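PDB 3MKB: hemoglobin subunit alpha from Isurus oxyrinchus, which carries oxygen in shark blood, binding it at a haem iron as the alpha chain of a tetramer with two alpha and two beta subunits. Local coordinates for the interface of chains A and B. Sequence-based numbering; all coordinates share one arbitrary frame. Chains: chain A, Hemoglobin subunit alpha; chain B, Hemoglobin subunit beta.

Contact 1: the interface of chains A and B. Residues chain A 103, 116-119, 121-122, 125; chain B 30, 33-35, 102.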
loop_
_atom_site.group_PDB
_atom_site.type_symbol
_atom_site.label_atom_id
_atom_site.label_comp_id
_atom_site.label_asym_id
_atom_site.label_seq_id
_atom_site.Cartn_x
_atom_site.Cartn_y
_atom_site.Cartn_z
ATOM N N GLU A 103 7.904 -8.458 -4.537
ATOM C CA GLU A 103 7.632 -8.327 -5.948
ATOM C C GLU A 103 8.911 -8.266 -6.798
ATOM O O GLU A 103 8.972 -8.824 -7.906
ATOM C CB GLU A 103 6.762 -7.091 -6.175
ATOM C CG GLU A 103 6.241 -6.998 -7.646
ATOM C CD GLU A 103 5.260 -8.130 -8.042
ATOM O OE1 GLU A 103 5.100 -8.394 -9.252
ATOM O OE2 GLU A 103 4.617 -8.708 -7.144
ATOM N N PHE A 116 8.048 -19.995 -15.360
ATOM C CA PHE A 116 7.485 -19.136 -14.294
ATOM C C PHE A 116 6.081 -18.958 -14.852
ATOM O O PHE A 116 5.734 -18.010 -15.565
ATOM C CB PHE A 116 8.298 -17.833 -14.104
ATOM C CG PHE A 116 7.956 -17.081 -12.833
ATOM C CD1 PHE A 116 8.345 -17.568 -11.584
ATOM C CD2 PHE A 116 7.287 -15.868 -12.886
ATOM C CE1 PHE A 116 8.046 -16.835 -10.420
ATOM C CE2 PHE A 116 6.964 -15.155 -11.710
ATOM C CZ PHE A 116 7.360 -15.651 -10.481
ATOM N N SER A 117 5.253 -19.938 -14.520
ATOM C CA SER A 117 3.884 -19.957 -14.947
ATOM C C SER A 117 3.091 -19.203 -13.869
ATOM O O SER A 117 3.598 -18.973 -12.759
ATOM C CB SER A 117 3.389 -21.407 -15.025
ATOM O OG SER A 117 3.277 -21.900 -13.731
ATOM N N PRO A 118 1.846 -18.805 -14.199
ATOM C CA PRO A 118 0.987 -18.231 -13.202
ATOM C C PRO A 118 0.814 -19.119 -11.948
ATOM O O PRO A 118 0.774 -18.573 -10.854
ATOM C CB PRO A 118 -0.328 -18.027 -13.953
ATOM C CG PRO A 118 0.068 -17.867 -15.336
ATOM C CD PRO A 118 1.204 -18.793 -15.537
ATOM N N ALA A 119 0.682 -20.439 -12.113
ATOM C CA ALA A 119 0.609 -21.312 -10.934
ATOM C C ALA A 119 1.879 -21.246 -10.049
ATOM O O ALA A 119 1.791 -21.190 -8.825
ATOM C CB ALA A 119 0.260 -22.805 -11.352
ATOM N N HIS A 121 4.280 -18.789 -9.923
ATOM C CA HIS A 121 4.275 -17.437 -9.373
ATOM C C HIS A 121 3.314 -17.329 -8.183
ATOM O O HIS A 121 3.647 -16.743 -7.137
ATOM C CB HIS A 121 3.854 -16.544 -10.556
ATOM C CG HIS A 121 3.694 -15.095 -10.229
ATOM N ND1 HIS A 121 3.380 -14.175 -11.200
ATOM C CD2 HIS A 121 3.778 -14.404 -9.066
ATOM C CE1 HIS A 121 3.247 -12.979 -10.649
ATOM N NE2 HIS A 121 3.482 -13.093 -9.356
ATOM N N CYS A 122 2.118 -17.901 -8.339
ATOM C CA CYS A 122 1.130 -17.870 -7.267
ATOM C C CYS A 122 1.738 -18.562 -6.046
ATOM O O CYS A 122 1.722 -18.025 -4.937
ATOM C CB CYS A 122 -0.222 -18.486 -7.718
ATOM S SG CYS A 122 -1.367 -18.388 -6.442
ATOM N N ASP A 125 4.663 -16.329 -4.527
ATOM C CA ASP A 125 4.037 -15.168 -3.913
ATOM C C ASP A 125 3.338 -15.494 -2.604
ATOM O O ASP A 125 3.392 -14.690 -1.667
ATOM C CB ASP A 125 3.034 -14.490 -4.837
ATOM C CG ASP A 125 2.774 -13.037 -4.435
ATOM O OD1 ASP A 125 3.676 -12.393 -3.850
ATOM O OD2 ASP A 125 1.724 -12.502 -4.809
ATOM N N ARG B 30 -2.374 -14.338 -15.992
ATOM C CA ARG B 30 -1.589 -14.366 -14.795
ATOM C C ARG B 30 -2.250 -13.669 -13.642
ATOM O O ARG B 30 -2.287 -14.202 -12.503
ATOM C CB ARG B 30 -0.202 -13.741 -15.057
ATOM C CG ARG B 30 0.754 -13.728 -13.826
ATOM C CD ARG B 30 2.172 -13.161 -14.266
ATOM N NE ARG B 30 2.726 -13.971 -15.346
ATOM C CZ ARG B 30 3.461 -15.071 -15.156
ATOM N NH1 ARG B 30 3.746 -15.481 -13.921
ATOM N NH2 ARG B 30 3.911 -15.765 -16.201
ATOM N N VAL B 33 -4.806 -15.693 -11.798
ATOM C CA VAL B 33 -4.352 -16.849 -11.025
ATOM C C VAL B 33 -3.686 -16.243 -9.802
ATOM O O VAL B 33 -3.946 -16.677 -8.664
ATOM C CB VAL B 33 -3.383 -17.757 -11.855
ATOM C CG1 VAL B 33 -2.621 -18.859 -10.995
ATOM C CG2 VAL B 33 -4.116 -18.451 -12.963
ATOM N N VAL B 34 -2.841 -15.219 -10.019
ATOM C CA VAL B 34 -2.097 -14.628 -8.892
ATOM C C VAL B 34 -2.994 -13.794 -7.971
ATOM O O VAL B 34 -2.815 -13.844 -6.742
ATOM C CB VAL B 34 -0.771 -13.890 -9.348
ATOM C CG1 VAL B 34 -0.040 -13.231 -8.142
ATOM C CG2 VAL B 34 0.136 -14.869 -10.038
ATOM N N PHE B 35 -3.959 -13.069 -8.558
ATOM C CA PHE B 35 -4.932 -12.232 -7.841
ATOM C C PHE B 35 -6.391 -12.534 -8.242
ATOM O O PHE B 35 -7.019 -11.744 -8.943
ATOM C CB PHE B 35 -4.639 -10.728 -8.061
ATOM C CG PHE B 35 -3.208 -10.371 -7.876
ATOM C CD1 PHE B 35 -2.416 -10.015 -8.985
ATOM C CD2 PHE B 35 -2.617 -10.407 -6.591
ATOM C CE1 PHE B 35 -1.067 -9.683 -8.827
ATOM C CE2 PHE B 35 -1.234 -10.034 -6.398
ATOM C CZ PHE B 35 -0.466 -9.703 -7.515
ATOM N N VAL B 102 5.805 -8.589 -15.147
ATOM C CA VAL B 102 6.278 -9.987 -15.059
ATOM C C VAL B 102 6.376 -10.581 -16.481
ATOM O O VAL B 102 7.321 -11.305 -16.754
ATOM C CB VAL B 102 5.423 -10.828 -14.108
ATOM C CG1 VAL B 102 5.718 -12.395 -14.252
ATOM C CG2 VAL B 102 5.702 -10.390 -12.664
#
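B:Arg30 and B:Val34 of one beta-chain helix close tightly on A:His121 of the alpha chain. The arginine runs out with CG anti to its backbone N (chi1 -179°), then bends at chi3 (-58°), which lays the guanidinium nearly coplanar with the imidazole. Its NH1 donates to the ring nitrogen ND1 of A:His121 at 3.0 Å, and NH2 reaches the carbonyl O of A:Phe116, also at 3.0 Å and almost straight (170° at H). Both acceptors lie in the guanidinium plane, so the two bonds fix its rotation, while CG1 of B:Val102 rests over one face, toward its rim. The methyl CG2 of B:Val34 sits centrally over the imidazole, 3.5 Å from the ring centroid of A:His121. Beside it, CB of A:Pro118 meets CB of B:Val33 at 3.7 Å. An alanine in place of B:Arg30 removes both donors and would probably leave the imidazole less firmly held against B:Val34. Packing is looser toward A:Asp125 and A:Glu103: OE1 of A:Glu103 stays 4.0 Å from CG2 of B:Val102. The site joins the start of alpha helix 118-135 and the turn before it to the end of beta helix 20-34, with beta helix 93-108 alongside.

Contact 2: the interface of chains A and B. Residues chain A 110-111, 113, 115-116; chain B 30, 102, 105-106, 109.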
loop_
_atom_site.group_PDB
_atom_site.type_symbol
_atom_site.label_atom_id
_atom_site.label_comp_id
_atom_site.label_asym_id
_atom_site.label_seq_id
_atom_site.Cartn_x
_atom_site.Cartn_y
_atom_site.Cartn_z
ATOM N N ALA A 110 11.236 -14.335 -12.709
ATOM C CA ALA A 110 10.625 -14.287 -14.017
ATOM C C ALA A 110 11.685 -14.039 -15.054
ATOM O O ALA A 110 11.547 -14.496 -16.186
ATOM C CB ALA A 110 9.564 -13.161 -14.078
ATOM N N THR A 111 12.739 -13.295 -14.718
ATOM C CA THR A 111 13.744 -13.003 -15.750
ATOM C C THR A 111 14.664 -14.188 -15.926
ATOM O O THR A 111 15.342 -14.296 -16.929
ATOM C CB THR A 111 14.641 -11.808 -15.415
ATOM O OG1 THR A 111 15.535 -12.160 -14.355
ATOM C CG2 THR A 111 13.803 -10.515 -15.091
ATOM N N LEU A 113 14.078 -17.964 -14.539
ATOM C CA LEU A 113 13.630 -19.340 -14.578
ATOM C C LEU A 113 13.071 -19.669 -15.978
ATOM O O LEU A 113 12.322 -18.861 -16.582
ATOM C CB LEU A 113 12.568 -19.584 -13.499
ATOM C CG LEU A 113 12.978 -19.973 -12.083
ATOM C CD1 LEU A 113 14.262 -19.311 -11.734
ATOM C CD2 LEU A 113 11.853 -19.619 -11.044
ATOM N N GLU A 115 10.871 -21.753 -16.425
ATOM C CA GLU A 115 9.450 -21.817 -16.268
ATOM C C GLU A 115 8.953 -20.914 -15.086
ATOM O O GLU A 115 9.384 -21.032 -13.957
ATOM C CB GLU A 115 9.052 -23.300 -16.133
ATOM C CG GLU A 115 9.763 -24.305 -17.145
ATOM C CD GLU A 115 9.007 -24.411 -18.492
ATOM O OE1 GLU A 115 8.858 -23.376 -19.130
ATOM O OE2 GLU A 115 8.568 -25.523 -18.920
ATOM N N PHE A 116 8.048 -19.995 -15.360
ATOM C CA PHE A 116 7.485 -19.136 -14.294
ATOM C C PHE A 116 6.081 -18.958 -14.852
ATOM O O PHE A 116 5.734 -18.010 -15.565
ATOM C CB PHE A 116 8.298 -17.833 -14.104
ATOM C CG PHE A 116 7.956 -17.081 -12.833
ATOM C CD1 PHE A 116 8.345 -17.568 -11.584
ATOM C CD2 PHE A 116 7.287 -15.868 -12.886
ATOM C CE1 PHE A 116 8.046 -16.835 -10.420
ATOM C CE2 PHE A 116 6.964 -15.155 -11.710
ATOM C CZ PHE A 116 7.360 -15.651 -10.481
ATOM N N ARG B 30 -2.374 -14.338 -15.992
ATOM C CA ARG B 30 -1.589 -14.366 -14.795
ATOM C C ARG B 30 -2.250 -13.669 -13.642
ATOM O O ARG B 30 -2.287 -14.202 -12.503
ATOM C CB ARG B 30 -0.202 -13.741 -15.057
ATOM C CG ARG B 30 0.754 -13.728 -13.826
ATOM C CD ARG B 30 2.172 -13.161 -14.266
ATOM N NE ARG B 30 2.726 -13.971 -15.346
ATOM C CZ ARG B 30 3.461 -15.071 -15.156
ATOM N NH1 ARG B 30 3.746 -15.481 -13.921
ATOM N NH2 ARG B 30 3.911 -15.765 -16.201
ATOM N N VAL B 102 5.805 -8.589 -15.147
ATOM C CA VAL B 102 6.278 -9.987 -15.059
ATOM C C VAL B 102 6.376 -10.581 -16.481
ATOM O O VAL B 102 7.321 -11.305 -16.754
ATOM C CB VAL B 102 5.423 -10.828 -14.108
ATOM C CG1 VAL B 102 5.718 -12.395 -14.252
ATOM C CG2 VAL B 102 5.702 -10.390 -12.664
ATOM N N ALA B 105 9.479 -9.165 -18.247
ATOM C CA ALA B 105 10.624 -9.901 -17.682
ATOM C C ALA B 105 10.851 -11.260 -18.387
ATOM O O ALA B 105 11.967 -11.633 -18.759
ATOM C CB ALA B 105 10.424 -10.078 -16.134
ATOM N N HIS B 106 9.771 -11.992 -18.586
ATOM C CA HIS B 106 9.776 -13.299 -19.230
ATOM C C HIS B 106 10.220 -13.161 -20.705
ATOM O O HIS B 106 10.859 -14.045 -21.253
ATOM C CB HIS B 106 8.368 -13.976 -19.069
ATOM C CG HIS B 106 8.412 -15.258 -18.259
ATOM N ND1 HIS B 106 7.495 -16.278 -18.400
ATOM C CD2 HIS B 106 9.361 -15.728 -17.420
ATOM C CE1 HIS B 106 7.829 -17.274 -17.608
ATOM N NE2 HIS B 106 8.962 -16.961 -16.997
ATOM N N LYS B 109 14.135 -11.261 -20.374
ATOM C CA LYS B 109 15.214 -11.957 -19.660
ATOM C C LYS B 109 16.263 -10.978 -19.123
ATOM O O LYS B 109 15.910 -9.929 -18.617
ATOM C CB LYS B 109 15.840 -13.052 -20.537
ATOM C CG LYS B 109 14.852 -14.002 -21.190
ATOM C CD LYS B 109 13.876 -14.654 -20.191
ATOM C CE LYS B 109 13.339 -15.966 -20.823
ATOM N NZ LYS B 109 12.001 -16.409 -20.311
HETATM O O HOH W 1 10.564 -18.490 -18.684
HETATM O O HOH W 2 12.838 -16.566 -17.720
#
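This is a helix-to-helix part of the alpha-beta dimer interface, of the extensive kind that in haemoglobins holds one alpha and one beta chain together as a unit of the tetramer. The end of alpha helix 97-112 crosses beta helix 93-108 where small side chains permit close approach. CB of A:Ala110 lies 3.8 Å from CB of B:Ala105 and also touches CG1 of B:Val102. CG2 of A:Thr111, anti to its own carbonyl carbon, meets CB of B:Ala105 at 3.6 Å. B:His106 pushes its imidazole into the gap between A:Ala110 and A:Phe116, with A:Ala110 O and A:Phe116 N at the ring edge, in its plane. Its chi1 of -117° is far from a staggered value. As modelled, B:His106 turns ring carbons toward carbonyl oxygens, CD2 at 2.8 Å from O of A:Ala110 and CE1 at 3.0 Å from O of A:Phe116, which suggests that the ring may be built flipped; turned over, it would point nitrogens at both carbonyls. Around the polar rim, water takes over. Water 2 lies 2.9 Å from O of A:Ala110 and 2.6 Å from O of A:Leu113, and water 1 also meets the latter carbonyl. The side-chain amine of B:Lys109 binds both waters, its chain bent at chi2 (-53°). That nitrogen, NZ, also donates to the carbonyl O of B:His106 at 2.8 Å, arriving in the carbonyl plane on a lone pair.

Contact 3: the interface of chains A and B. Residues chain A 27, 30-31, 34-35, 107, 111; chain B 101, 105, 112-114, 117-118, 121.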
loop_
_atom_site.group_PDB
_atom_site.type_symbol
_atom_site.label_atom_id
_atom_site.label_comp_id
_atom_site.label_asym_id
_atom_site.label_seq_id
_atom_site.Cartn_x
_atom_site.Cartn_y
_atom_site.Cartn_z
ATOM N N GLU A 27 20.278 -9.061 -7.194
ATOM C CA GLU A 27 19.459 -8.575 -8.308
ATOM C C GLU A 27 18.107 -8.087 -7.784
ATOM O O GLU A 27 17.602 -7.041 -8.188
ATOM C CB GLU A 27 19.278 -9.683 -9.368
ATOM C CG GLU A 27 18.293 -9.271 -10.460
ATOM C CD GLU A 27 18.272 -10.216 -11.642
ATOM O OE1 GLU A 27 19.231 -11.015 -11.829
ATOM O OE2 GLU A 27 17.266 -10.183 -12.373
ATOM N N ALA A 30 18.661 -4.842 -6.049
ATOM C CA ALA A 30 18.936 -3.799 -7.077
ATOM C C ALA A 30 17.614 -3.310 -7.746
ATOM O O ALA A 30 17.402 -2.108 -7.969
ATOM C CB ALA A 30 19.943 -4.310 -8.132
ATOM N N ARG A 31 16.727 -4.254 -8.045
ATOM C CA ARG A 31 15.344 -3.921 -8.455
ATOM C C ARG A 31 14.610 -3.066 -7.444
ATOM O O ARG A 31 14.077 -2.039 -7.841
ATOM C CB ARG A 31 14.529 -5.177 -8.808
ATOM C CG ARG A 31 15.130 -6.021 -9.944
ATOM C CD ARG A 31 14.133 -7.146 -10.422
ATOM N NE ARG A 31 14.858 -7.920 -11.411
ATOM C CZ ARG A 31 15.095 -7.530 -12.658
ATOM N NH1 ARG A 31 14.567 -6.421 -13.128
ATOM N NH2 ARG A 31 15.830 -8.288 -13.452
ATOM N N ALA A 34 16.094 0.531 -7.488
ATOM C CA ALA A 34 15.771 1.191 -8.761
ATOM C C ALA A 34 14.272 1.595 -8.849
ATOM O O ALA A 34 13.928 2.717 -9.225
ATOM C CB ALA A 34 16.189 0.228 -9.997
ATOM N N THR A 35 13.354 0.668 -8.486
ATOM C CA THR A 35 11.936 0.931 -8.637
ATOM C C THR A 35 11.327 1.600 -7.393
ATOM O O THR A 35 10.250 2.163 -7.485
ATOM C CB THR A 35 11.132 -0.382 -8.860
ATOM O OG1 THR A 35 11.340 -1.186 -7.696
ATOM C CG2 THR A 35 11.669 -1.162 -10.079
ATOM N N VAL A 107 9.889 -10.739 -9.764
ATOM C CA VAL A 107 10.397 -10.282 -11.075
ATOM C C VAL A 107 11.768 -10.858 -11.462
ATOM O O VAL A 107 12.013 -11.224 -12.608
ATOM C CB VAL A 107 10.373 -8.755 -11.174
ATOM C CG1 VAL A 107 11.245 -8.269 -12.420
ATOM C CG2 VAL A 107 8.920 -8.289 -11.149
ATOM N N THR A 111 12.739 -13.295 -14.718
ATOM C CA THR A 111 13.744 -13.003 -15.750
ATOM C C THR A 111 14.664 -14.188 -15.926
ATOM O O THR A 111 15.342 -14.296 -16.929
ATOM C CB THR A 111 14.641 -11.808 -15.415
ATOM O OG1 THR A 111 15.535 -12.160 -14.355
ATOM C CG2 THR A 111 13.803 -10.515 -15.091
ATOM N N ILE B 101 4.479 -6.357 -16.258
ATOM C CA ILE B 101 5.926 -6.277 -15.968
ATOM C C ILE B 101 6.510 -7.682 -15.844
ATOM O O ILE B 101 7.582 -7.943 -16.365
ATOM C CB ILE B 101 6.178 -5.441 -14.696
ATOM C CG1 ILE B 101 5.946 -3.967 -15.052
ATOM C CG2 ILE B 101 7.638 -5.613 -14.204
ATOM C CD1 ILE B 101 5.764 -3.092 -13.915
ATOM N N ALA B 105 9.479 -9.165 -18.247
ATOM C CA ALA B 105 10.624 -9.901 -17.682
ATOM C C ALA B 105 10.851 -11.260 -18.387
ATOM O O ALA B 105 11.967 -11.633 -18.759
ATOM C CB ALA B 105 10.424 -10.078 -16.134
ATOM N N PHE B 112 15.888 -7.213 -19.216
ATOM C CA PHE B 112 15.043 -6.581 -18.227
ATOM C C PHE B 112 15.853 -6.243 -16.949
ATOM O O PHE B 112 15.556 -6.736 -15.869
ATOM C CB PHE B 112 13.777 -7.439 -17.906
ATOM C CG PHE B 112 12.580 -6.641 -17.460
ATOM C CD1 PHE B 112 11.862 -5.889 -18.377
ATOM C CD2 PHE B 112 12.108 -6.722 -16.137
ATOM C CE1 PHE B 112 10.723 -5.177 -18.012
ATOM C CE2 PHE B 112 10.993 -6.050 -15.748
ATOM C CZ PHE B 112 10.276 -5.251 -16.693
ATOM N N THR B 113 16.890 -5.431 -17.084
ATOM C CA THR B 113 17.695 -4.971 -15.921
ATOM C C THR B 113 16.871 -4.213 -14.864
ATOM O O THR B 113 15.763 -3.728 -15.145
ATOM C CB THR B 113 18.853 -4.019 -16.368
ATOM O OG1 THR B 113 18.267 -2.869 -16.961
ATOM C CG2 THR B 113 19.805 -4.709 -17.316
ATOM N N PRO B 114 17.400 -4.054 -13.630
ATOM C CA PRO B 114 16.624 -3.277 -12.665
ATOM C C PRO B 114 16.336 -1.899 -13.218
ATOM O O PRO B 114 15.299 -1.273 -12.969
ATOM C CB PRO B 114 17.569 -3.193 -11.440
ATOM C CG PRO B 114 18.340 -4.495 -11.494
ATOM C CD PRO B 114 18.666 -4.544 -13.022
ATOM N N PHE B 117 13.620 -2.207 -15.783
ATOM C CA PHE B 117 12.509 -2.498 -14.933
ATOM C C PHE B 117 11.897 -1.201 -14.409
ATOM O O PHE B 117 10.711 -1.017 -14.454
ATOM C CB PHE B 117 13.005 -3.424 -13.834
ATOM C CG PHE B 117 11.975 -3.838 -12.870
ATOM C CD1 PHE B 117 10.705 -3.427 -12.985
ATOM C CD2 PHE B 117 12.298 -4.620 -11.825
ATOM C CE1 PHE B 117 9.830 -3.794 -12.099
ATOM C CE2 PHE B 117 11.407 -4.975 -10.985
ATOM C CZ PHE B 117 10.182 -4.571 -11.111
ATOM N N ALA B 118 12.736 -0.281 -13.957
ATOM C CA ALA B 118 12.225 0.944 -13.397
ATOM C C ALA B 118 11.587 1.822 -14.471
ATOM O O ALA B 118 10.748 2.626 -14.136
ATOM C CB ALA B 118 13.351 1.698 -12.653
ATOM N N ILE B 121 8.065 0.346 -14.706
ATOM C CA ILE B 121 7.310 0.830 -13.577
ATOM C C ILE B 121 6.894 2.303 -13.704
ATOM O O ILE B 121 5.774 2.628 -13.451
ATOM C CB ILE B 121 7.943 0.494 -12.215
ATOM C CG1 ILE B 121 9.191 1.317 -12.002
ATOM C CG2 ILE B 121 8.230 -0.985 -12.105
ATOM C CD1 ILE B 121 10.388 0.521 -11.617
#
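Alpha helix 21-35, the B helix of the globin fold, packs here against the beta-chain turn that leads into helix 114-132, the H helix. A:Arg31 runs extended from CG to NE along the CD2-CE2 edge of the B:Phe117 ring and grips the main chain end-on: NH1 and NH2 both donate to the carbonyl O of B:Phe112, each at 2.9 Å. The NH2 bond lies in the carbonyl plane, whereas NH1 comes from above it. A:Glu27 positions the arginine from behind, its OE2 forming a 2.6 Å salt bridge with NH2 of A:Arg31, which would probably balance the charge of the guanidinium. CD of A:Arg31 meets CD2 of B:Phe117 at 3.4 Å. One face of that ring is capped by the methyl CG2 of A:Thr35, 3.6 Å from the B:Phe117 ring centroid. The same threonine turns its OG1 back to the carbonyl O of A:Arg31 at 2.9 Å, leaving the methyl for the partner. A:Val107 reaches the B:Phe117 ring tip to tip, CG1 lying 3.6 Å from CE2. B:Pro114 fits across A:Ala30, its CG 3.7 Å from the A:Ala30 CB. The site spans both alpha helices 21-35 and 97-112, set against the first turns of beta helix 114-132, with beta helix 93-108 alongside.

The three contacts form one continuous seam between the alpha and beta chains. The C-alpha centres of contact 1 and contact 2 are about 10 Å apart, those of contact 2 and contact 3 about 11 Å, and those of contact 1 and contact 3 about 16 Å. Contact 2 is the middle piece, sharing A:Phe116, B:Arg30 and B:Val102 with contact 1, and A:Thr111 and B:Ala105 with contact 3. Contacts 1 and 3 correspond to each other by a rough pseudo-twofold rotation: an arginine of one chain's B helix grips a carbonyl just before the other's H helix. This arrangement suits a stable alpha-beta dimer.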